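Local coordinates for protein chitinase (Paenibacillus sp. FPU-7, PDB 5GZT) that probably hydrolyses internal beta-1,4 linkages between N-acetylglucosamine units in chitin and chitodextrins, at residues L61-K66 against A80-Q85; Y410-A415 against T464-L469. One frame throughout, in Å; residues are numbered along the deposited sequence.

Contact 1: L61-K66 against A80-Q85; sequences LPANAK and ASANPQ
Leu-61 reaches across to Ala-80 with its first side-chain carbon, CB lying 4.0 Å from Ala-80 CB. From there the chain turns to put CG anti to the backbone N (chi1 -165°), and the two methyls part. CD2 goes on toward Pro-84, stopping 4.3 Å from Pro-84 CB, while CD1 stays with its own segment, 3.8 Å from Ala-65 CB. Nearer the surface the Ala-82 methyl packs against backbone, CB 3.4 Å from Leu-61 O and 3.7 Å from Ala-63 N, with Ala-63 CB a little farther off. The two segments are corresponding corners of successive coils in a parallel beta-helix, each running into neighbouring strands of one parallel sheet, 67-70 and 85-89. Residues Pro-62 to Ala-65 form a type II beta turn, closed by Ala-65 N to Pro-62 O; the facing corner bends through an inverse gamma turn centred on Ala-82. Between the two bends the backbone polar groups are linked through waters. One water accepts from Ala-82 N and donates to Leu-61 O, 2.9 Å from each, and another donates to both Pro-62 O and Ala-82 O. Asn-64 N reaches Asn-83 O through a third, and a fourth links Gln-85 N to Ala-65 O. Outside the pair, Ser-81 OG is hydrogen-bonded to Asp-59 and Ala-80 N to Ser-102 OG.

Contact 2: Y410-A415 against T464-L469; sequences YPVYGA and TDSVEL
Pro-411 O meets Ser-466 CB across the contact at 3.6 Å and, within its own segment, accepts a hydrogen bond from Tyr-413 N (2.9 Å). That bond closes a classic gamma turn around Val-412, whose phi is positive (86°), and Ser-466 CB is pressed into the bend. Val-412 CG2, anti to the carbonyl carbon, lies 3.7 Å from Ser-466 O. Ser-466 OG sits at the edge of the Tyr-413 ring, near its plane, 3.4 Å from Tyr-413 CD1 and 3.6 Å from Tyr-413 CE1. Its hydrogen bond goes elsewhere, to Thr-462 O in helix 461-464, so this buried hydroxyl has a polar partner while the aromatic rim packs beside it. The turn comes just after the family 18 signature DxxDxDxE, which runs along strand 403-407 and past its end, with a cis peptide bond leading into Tyr-410; residues 464-469 belong to the loop region after the next barrel strand, 452-457. Tyr-413 takes a chi1 of 64°, which sets CG between the backbone N and the carbonyl carbon, and its OH stands 3.3 Å above the plane of the Tyr-410 ring, offset toward the rim. An alanine in place of Tyr-413 would probably open a gap beside Ser-466 OG and leave the Tyr-410 face without its hydroxyl neighbour. Farther along, Pro-411 and Val-467 cross obliquely, Pro-411 CG meeting Val-467 CG1 at 3.9 Å, with Phe-429 of helix 425-447 against Val-467.

In the fold
Contact 1 comes first along the chain and closes before contact 2 opens. Their centres are 56 Å apart and their nearest atoms about 42 Å, so the two do not touch. They share no strand, helix or sheet. Contact 1 joins consecutive coils of the N-terminal parallel beta-helix, the same part of the chain that binds a sodium ion through Glu-44, Thr-50, Phe-52 and Ser-72. Contact 2 joins the regions following two adjacent strands, 403-407 and 452-457, in the first of two family 18 TIM barrels. The pair thus samples two modules of a multidomain enzyme: a solenoid well away from the chain's centre, and a barrel of the chitinase family.

Contact 1: L61-K66 against A80-Q85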
ATOM      1  N   LEU B  61      60.955 -29.832  32.224  1.00 57.03           N
ATOM      2  CA  LEU B  61      61.610 -29.830  30.908  1.00 48.19           C
ATOM      3  C   LEU B  61      63.037 -29.291  30.963  1.00 51.41           C
ATOM      4  O   LEU B  61      63.238 -28.166  31.365  1.00 48.37           O
ATOM      5  CB  LEU B  61      60.832 -28.988  29.882  1.00 51.59           C
ATOM      6  CG  LEU B  61      61.270 -29.243  28.437  1.00 47.13           C
ATOM      7  CD1 LEU B  61      60.755 -30.591  27.992  1.00 46.27           C
ATOM      8  CD2 LEU B  61      60.709 -28.195  27.486  1.00 52.58           C
ATOM      9  N   PRO B  62      64.039 -30.097  30.542  1.00 49.34           N
ATOM     10  CA  PRO B  62      65.417 -29.593  30.656  1.00 51.02           C
ATOM     11  C   PRO B  62      65.762 -28.574  29.588  1.00 52.32           C
ATOM     12  O   PRO B  62      65.097 -28.524  28.536  1.00 55.50           O
ATOM     13  CB  PRO B  62      66.301 -30.861  30.499  1.00 49.64           C
ATOM     14  CG  PRO B  62      65.395 -32.016  30.670  1.00 48.66           C
ATOM     15  CD  PRO B  62      63.981 -31.569  30.405  1.00 50.58           C
ATOM     16  N   ALA B  63      66.811 -27.802  29.853  1.00 47.07           N
ATOM     17  CA  ALA B  63      67.338 -26.879  28.890  1.00 53.59           C
ATOM     18  C   ALA B  63      67.653 -27.631  27.562  1.00 59.18           C
ATOM     19  O   ALA B  63      67.957 -28.833  27.583  1.00 53.55           O
ATOM     20  CB  ALA B  63      68.585 -26.219  29.451  1.00 57.64           C
ATOM     21  N   ASN B  64      67.480 -26.921  26.435  1.00 57.74           N
ATOM     22  CA  ASN B  64      67.628 -27.437  25.053  1.00 52.56           C
ATOM     23  C   ASN B  64      66.949 -28.772  24.766  1.00 46.47           C
ATOM     24  O   ASN B  64      67.384 -29.488  23.877  1.00 49.29           O
ATOM     25  CB  ASN B  64      69.125 -27.535  24.682  1.00 58.92           C
ATOM     26  CG  ASN B  64      69.846 -26.195  24.742  1.00 57.50           C
ATOM     27  OD1 ASN B  64      69.494 -25.237  24.050  1.00 68.00           O
ATOM     28  ND2 ASN B  64      70.898 -26.140  25.541  1.00 66.95           N
ATOM     29  N   ALA B  65      65.896 -29.133  25.501  1.00 40.62           N
ATOM     30  CA  ALA B  65      65.151 -30.350  25.179  1.00 40.88           C
ATOM     31  C   ALA B  65      64.465 -30.188  23.775  1.00 50.13           C
ATOM     32  O   ALA B  65      64.060 -29.090  23.428  1.00 52.26           O
ATOM     33  CB  ALA B  65      64.095 -30.636  26.238  1.00 36.97           C
ATOM     34  N   LYS B  66      64.342 -31.272  22.991  1.00 47.04           N
ATOM     35  CA  LYS B  66      63.725 -31.223  21.691  1.00 44.19           C
ATOM     36  C   LYS B  66      62.324 -31.750  21.810  1.00 41.68           C
ATOM     37  O   LYS B  66      62.112 -32.916  22.184  1.00 44.07           O
ATOM     38  CB  LYS B  66      64.500 -32.026  20.658  1.00 50.11           C
ATOM     39  CG  LYS B  66      65.276 -31.140  19.695  1.00 57.58           C
ATOM     40  CD  LYS B  66      66.025 -31.949  18.641  1.00 66.02           C
ATOM     41  CE  LYS B  66      65.104 -32.604  17.616  1.00 70.88           C
ATOM     42  NZ  LYS B  66      64.239 -31.623  16.891  1.00 70.90           N
ATOM     43  N   ALA B  80      57.230 -23.775  30.794  1.00 42.01           N
ATOM     44  CA  ALA B  80      58.533 -24.343  31.111  1.00 40.72           C
ATOM     45  C   ALA B  80      59.530 -23.223  31.032  1.00 43.18           C
ATOM     46  O   ALA B  80      59.639 -22.548  29.998  1.00 41.74           O
ATOM     47  CB  ALA B  80      58.859 -25.504  30.152  1.00 38.86           C
ATOM     48  N   SER B  81      60.204 -22.951  32.162  1.00 45.66           N
ATOM     49  CA  SER B  81      61.184 -21.832  32.257  1.00 39.99           C
ATOM     50  C   SER B  81      62.516 -22.052  31.545  1.00 38.86           C
ATOM     51  O   SER B  81      63.274 -21.080  31.298  1.00 40.22           O
ATOM     52  CB  SER B  81      61.442 -21.455  33.746  1.00 48.99           C
ATOM     53  OG  SER B  81      62.096 -22.518  34.439  1.00 49.68           O
ATOM     54  N   ALA B  82      62.826 -23.286  31.160  1.00 43.85           N
ATOM     55  CA  ALA B  82      64.152 -23.571  30.566  1.00 44.49           C
ATOM     56  C   ALA B  82      64.227 -23.215  29.051  1.00 46.05           C
ATOM     57  O   ALA B  82      64.595 -24.066  28.219  1.00 43.07           O
ATOM     58  CB  ALA B  82      64.530 -25.043  30.832  1.00 44.30           C
ATOM     59  N   ASN B  83      63.948 -21.948  28.719  1.00 44.59           N
ATOM     60  CA  ASN B  83      64.015 -21.443  27.318  1.00 47.92           C
ATOM     61  C   ASN B  83      63.445 -22.462  26.279  1.00 39.48           C
ATOM     62  O   ASN B  83      64.155 -22.955  25.400  1.00 36.20           O
ATOM     63  CB  ASN B  83      65.435 -20.994  26.971  1.00 52.82           C
ATOM     64  CG  ASN B  83      66.061 -20.149  28.088  1.00 65.16           C
ATOM     65  OD1 ASN B  83      65.512 -19.099  28.511  1.00 56.04           O
ATOM     66  ND2 ASN B  83      67.190 -20.632  28.609  1.00 65.20           N
ATOM     67  N   PRO B  84      62.167 -22.800  26.440  1.00 37.46           N
ATOM     68  CA  PRO B  84      61.598 -23.896  25.710  1.00 39.94           C
ATOM     69  C   PRO B  84      61.445 -23.545  24.209  1.00 37.80           C
ATOM     70  O   PRO B  84      61.223 -22.399  23.895  1.00 35.26           O
ATOM     71  CB  PRO B  84      60.238 -24.107  26.395  1.00 37.10           C
ATOM     72  CG  PRO B  84      59.863 -22.773  26.971  1.00 37.37           C
ATOM     73  CD  PRO B  84      61.147 -22.058  27.233  1.00 40.85           C
ATOM     74  N   GLN B  85      61.644 -24.539  23.343  1.00 36.09           N
ATOM     75  CA  GLN B  85      61.215 -24.509  21.969  1.00 34.37           C
ATOM     76  C   GLN B  85      60.249 -25.646  21.734  1.00 31.90           C
ATOM     77  O   GLN B  85      60.571 -26.792  22.047  1.00 37.52           O
ATOM     78  CB  GLN B  85      62.390 -24.689  21.024  1.00 33.02           C
ATOM     79  CG  GLN B  85      61.974 -24.620  19.546  1.00 30.72           C
ATOM     80  CD  GLN B  85      63.176 -24.356  18.656  1.00 35.07           C
ATOM     81  OE1 GLN B  85      64.042 -23.521  18.974  1.00 34.67           O
ATOM     82  NE2 GLN B  85      63.255 -25.068  17.548  1.00 37.13           N
TER
HETATM   83  O   HOH W   1      61.717 -25.822  32.062  1.00 54.48           O
HETATM   84  O   HOH W   2      63.880 -26.534  27.047  1.00 40.67           O
HETATM   85  O   HOH W   3      66.603 -24.252  25.984  1.00 53.32           O
HETATM   86  O   HOH W   4      63.212 -26.679  24.430  1.00 34.74           O
HETATM   87  O   HOH W   5      62.451 -28.303  20.590  1.00 52.00           O

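Contact 2: Y410-A415 against T464-L469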
ATOM      1  N   TYR B 410       2.790 -14.287  18.140  1.00 36.52           N
ATOM      2  CA  TYR B 410       4.121 -13.863  17.693  1.00 38.18           C
ATOM      3  C   TYR B 410       5.171 -14.936  18.165  1.00 40.95           C
ATOM      4  O   TYR B 410       4.983 -15.585  19.209  1.00 37.98           O
ATOM      5  CB  TYR B 410       4.505 -12.518  18.346  1.00 39.55           C
ATOM      6  CG  TYR B 410       3.456 -11.401  18.257  1.00 39.41           C
ATOM      7  CD1 TYR B 410       3.421 -10.532  17.163  1.00 40.94           C
ATOM      8  CD2 TYR B 410       2.518 -11.230  19.274  1.00 43.06           C
ATOM      9  CE1 TYR B 410       2.470  -9.513  17.082  1.00 42.03           C
ATOM     10  CE2 TYR B 410       1.574 -10.220  19.216  1.00 45.65           C
ATOM     11  CZ  TYR B 410       1.557  -9.360  18.117  1.00 45.68           C
ATOM     12  OH  TYR B 410       0.597  -8.377  18.068  1.00 44.99           O
ATOM     13  N   PRO B 411       6.303 -15.042  17.468  1.00 36.31           N
ATOM     14  CA  PRO B 411       7.423 -15.901  17.925  1.00 37.55           C
ATOM     15  C   PRO B 411       7.730 -15.799  19.415  1.00 37.26           C
ATOM     16  O   PRO B 411       7.706 -14.719  19.978  1.00 37.89           O
ATOM     17  CB  PRO B 411       8.605 -15.401  17.091  1.00 34.26           C
ATOM     18  CG  PRO B 411       7.968 -14.970  15.852  1.00 35.92           C
ATOM     19  CD  PRO B 411       6.659 -14.321  16.252  1.00 33.15           C
ATOM     20  N   VAL B 412       7.952 -16.959  20.054  1.00 37.72           N
ATOM     21  CA  VAL B 412       8.612 -17.073  21.356  1.00 35.64           C
ATOM     22  C   VAL B 412       7.632 -16.913  22.486  1.00 41.36           C
ATOM     23  O   VAL B 412       7.394 -17.861  23.247  1.00 37.95           O
ATOM     24  CB  VAL B 412       9.832 -16.138  21.575  1.00 38.10           C
ATOM     25  CG1 VAL B 412      10.407 -16.334  22.968  1.00 42.81           C
ATOM     26  CG2 VAL B 412      10.911 -16.395  20.541  1.00 37.95           C
ATOM     27  N   TYR B 413       7.040 -15.729  22.574  1.00 40.55           N
ATOM     28  CA  TYR B 413       6.073 -15.435  23.628  1.00 38.64           C
ATOM     29  C   TYR B 413       4.613 -15.801  23.219  1.00 36.33           C
ATOM     30  O   TYR B 413       3.738 -15.923  24.060  1.00 37.15           O
ATOM     31  CB  TYR B 413       6.248 -13.982  24.130  1.00 44.70           C
ATOM     32  CG  TYR B 413       5.967 -12.832  23.130  1.00 47.50           C
ATOM     33  CD1 TYR B 413       6.874 -12.508  22.128  1.00 46.77           C
ATOM     34  CD2 TYR B 413       4.821 -12.042  23.248  1.00 46.49           C
ATOM     35  CE1 TYR B 413       6.641 -11.461  21.256  1.00 50.23           C
ATOM     36  CE2 TYR B 413       4.578 -10.996  22.371  1.00 49.99           C
ATOM     37  CZ  TYR B 413       5.493 -10.703  21.382  1.00 47.97           C
ATOM     38  OH  TYR B 413       5.264  -9.681  20.504  1.00 45.79           O
ATOM     39  N   GLY B 414       4.374 -16.020  21.937  1.00 40.14           N
ATOM     40  CA  GLY B 414       3.042 -16.397  21.419  1.00 43.44           C
ATOM     41  C   GLY B 414       1.929 -15.447  21.861  1.00 45.45           C
ATOM     42  O   GLY B 414       0.817 -15.895  22.132  1.00 40.56           O
ATOM     43  N   ALA B 415       2.240 -14.154  21.964  1.00 43.23           N
ATOM     44  CA  ALA B 415       1.306 -13.143  22.483  1.00 48.22           C
ATOM     45  C   ALA B 415       0.817 -13.560  23.845  1.00 47.43           C
ATOM     46  O   ALA B 415      -0.350 -13.392  24.152  1.00 46.28           O
ATOM     47  CB  ALA B 415       0.130 -12.939  21.522  1.00 47.50           C
ATOM     48  N   THR B 464      10.743  -7.348  19.029  1.00 30.79           N
ATOM     49  CA  THR B 464      12.075  -7.178  18.408  1.00 35.68           C
ATOM     50  C   THR B 464      13.185  -8.130  19.043  1.00 31.08           C
ATOM     51  O   THR B 464      14.102  -8.625  18.359  1.00 47.36           O
ATOM     52  CB  THR B 464      12.524  -5.694  18.462  1.00 30.68           C
ATOM     53  OG1 THR B 464      12.364  -5.205  19.770  1.00 31.13           O
ATOM     54  CG2 THR B 464      11.665  -4.855  17.522  1.00 31.51           C
ATOM     55  N   ASP B 465      13.022  -8.338  20.341  1.00 35.07           N
ATOM     56  CA  ASP B 465      13.793  -9.282  21.166  1.00 39.42           C
ATOM     57  C   ASP B 465      13.522 -10.747  20.830  1.00 46.25           C
ATOM     58  O   ASP B 465      14.297 -11.591  21.233  1.00 47.08           O
ATOM     59  CB  ASP B 465      13.445  -9.101  22.642  1.00 36.10           C
ATOM     60  CG  ASP B 465      14.130  -7.897  23.285  1.00 35.34           C
ATOM     61  OD1 ASP B 465      15.052  -7.265  22.729  1.00 38.31           O
ATOM     62  OD2 ASP B 465      13.748  -7.608  24.412  1.00 34.36           O
ATOM     63  N   SER B 466      12.437 -11.040  20.105  1.00 42.10           N
ATOM     64  CA  SER B 466      12.007 -12.392  19.805  1.00 36.86           C
ATOM     65  C   SER B 466      12.316 -12.805  18.379  1.00 36.38           C
ATOM     66  O   SER B 466      12.058 -13.955  18.007  1.00 37.60           O
ATOM     67  CB  SER B 466      10.496 -12.516  20.056  1.00 32.96           C
ATOM     68  OG  SER B 466      10.187 -12.241  21.424  1.00 31.69           O
ATOM     69  N   VAL B 467      12.885 -11.908  17.585  1.00 31.09           N
ATOM     70  CA  VAL B 467      13.185 -12.219  16.201  1.00 33.46           C
ATOM     71  C   VAL B 467      14.565 -11.649  15.864  1.00 30.68           C
ATOM     72  O   VAL B 467      15.145 -10.886  16.658  1.00 37.61           O
ATOM     73  CB  VAL B 467      12.118 -11.681  15.193  1.00 38.40           C
ATOM     74  CG1 VAL B 467      10.704 -12.158  15.524  1.00 39.60           C
ATOM     75  CG2 VAL B 467      12.122 -10.166  15.171  1.00 41.29           C
ATOM     76  N   GLU B 468      15.060 -12.055  14.699  1.00 31.10           N
ATOM     77  CA  GLU B 468      16.447 -11.776  14.238  1.00 36.67           C
ATOM     78  C   GLU B 468      16.429 -10.797  13.091  1.00 34.72           C
ATOM     79  O   GLU B 468      16.550 -11.158  11.901  1.00 36.53           O
ATOM     80  CB  GLU B 468      17.198 -13.095  13.877  1.00 37.52           C
ATOM     81  CG  GLU B 468      17.260 -14.103  15.047  1.00 41.80           C
ATOM     82  CD  GLU B 468      18.022 -15.423  14.735  1.00 41.36           C
ATOM     83  OE1 GLU B 468      17.791 -16.061  13.676  1.00 44.24           O
ATOM     84  OE2 GLU B 468      18.844 -15.796  15.597  1.00 42.21           O
ATOM     85  N   LEU B 469      16.253  -9.522  13.453  1.00 40.41           N
ATOM     86  CA  LEU B 469      15.891  -8.528  12.452  1.00 36.82           C
ATOM     87  C   LEU B 469      16.945  -8.401  11.385  1.00 37.17           C
ATOM     88  O   LEU B 469      16.644  -8.394  10.163  1.00 37.25           O
ATOM     89  CB  LEU B 469      15.576  -7.152  13.099  1.00 36.58           C
ATOM     90  CG  LEU B 469      14.354  -7.123  14.010  1.00 38.66           C
ATOM     91  CD1 LEU B 469      14.350  -5.854  14.826  1.00 43.32           C
ATOM     92  CD2 LEU B 469      13.097  -7.224  13.174  1.00 37.23           C
TER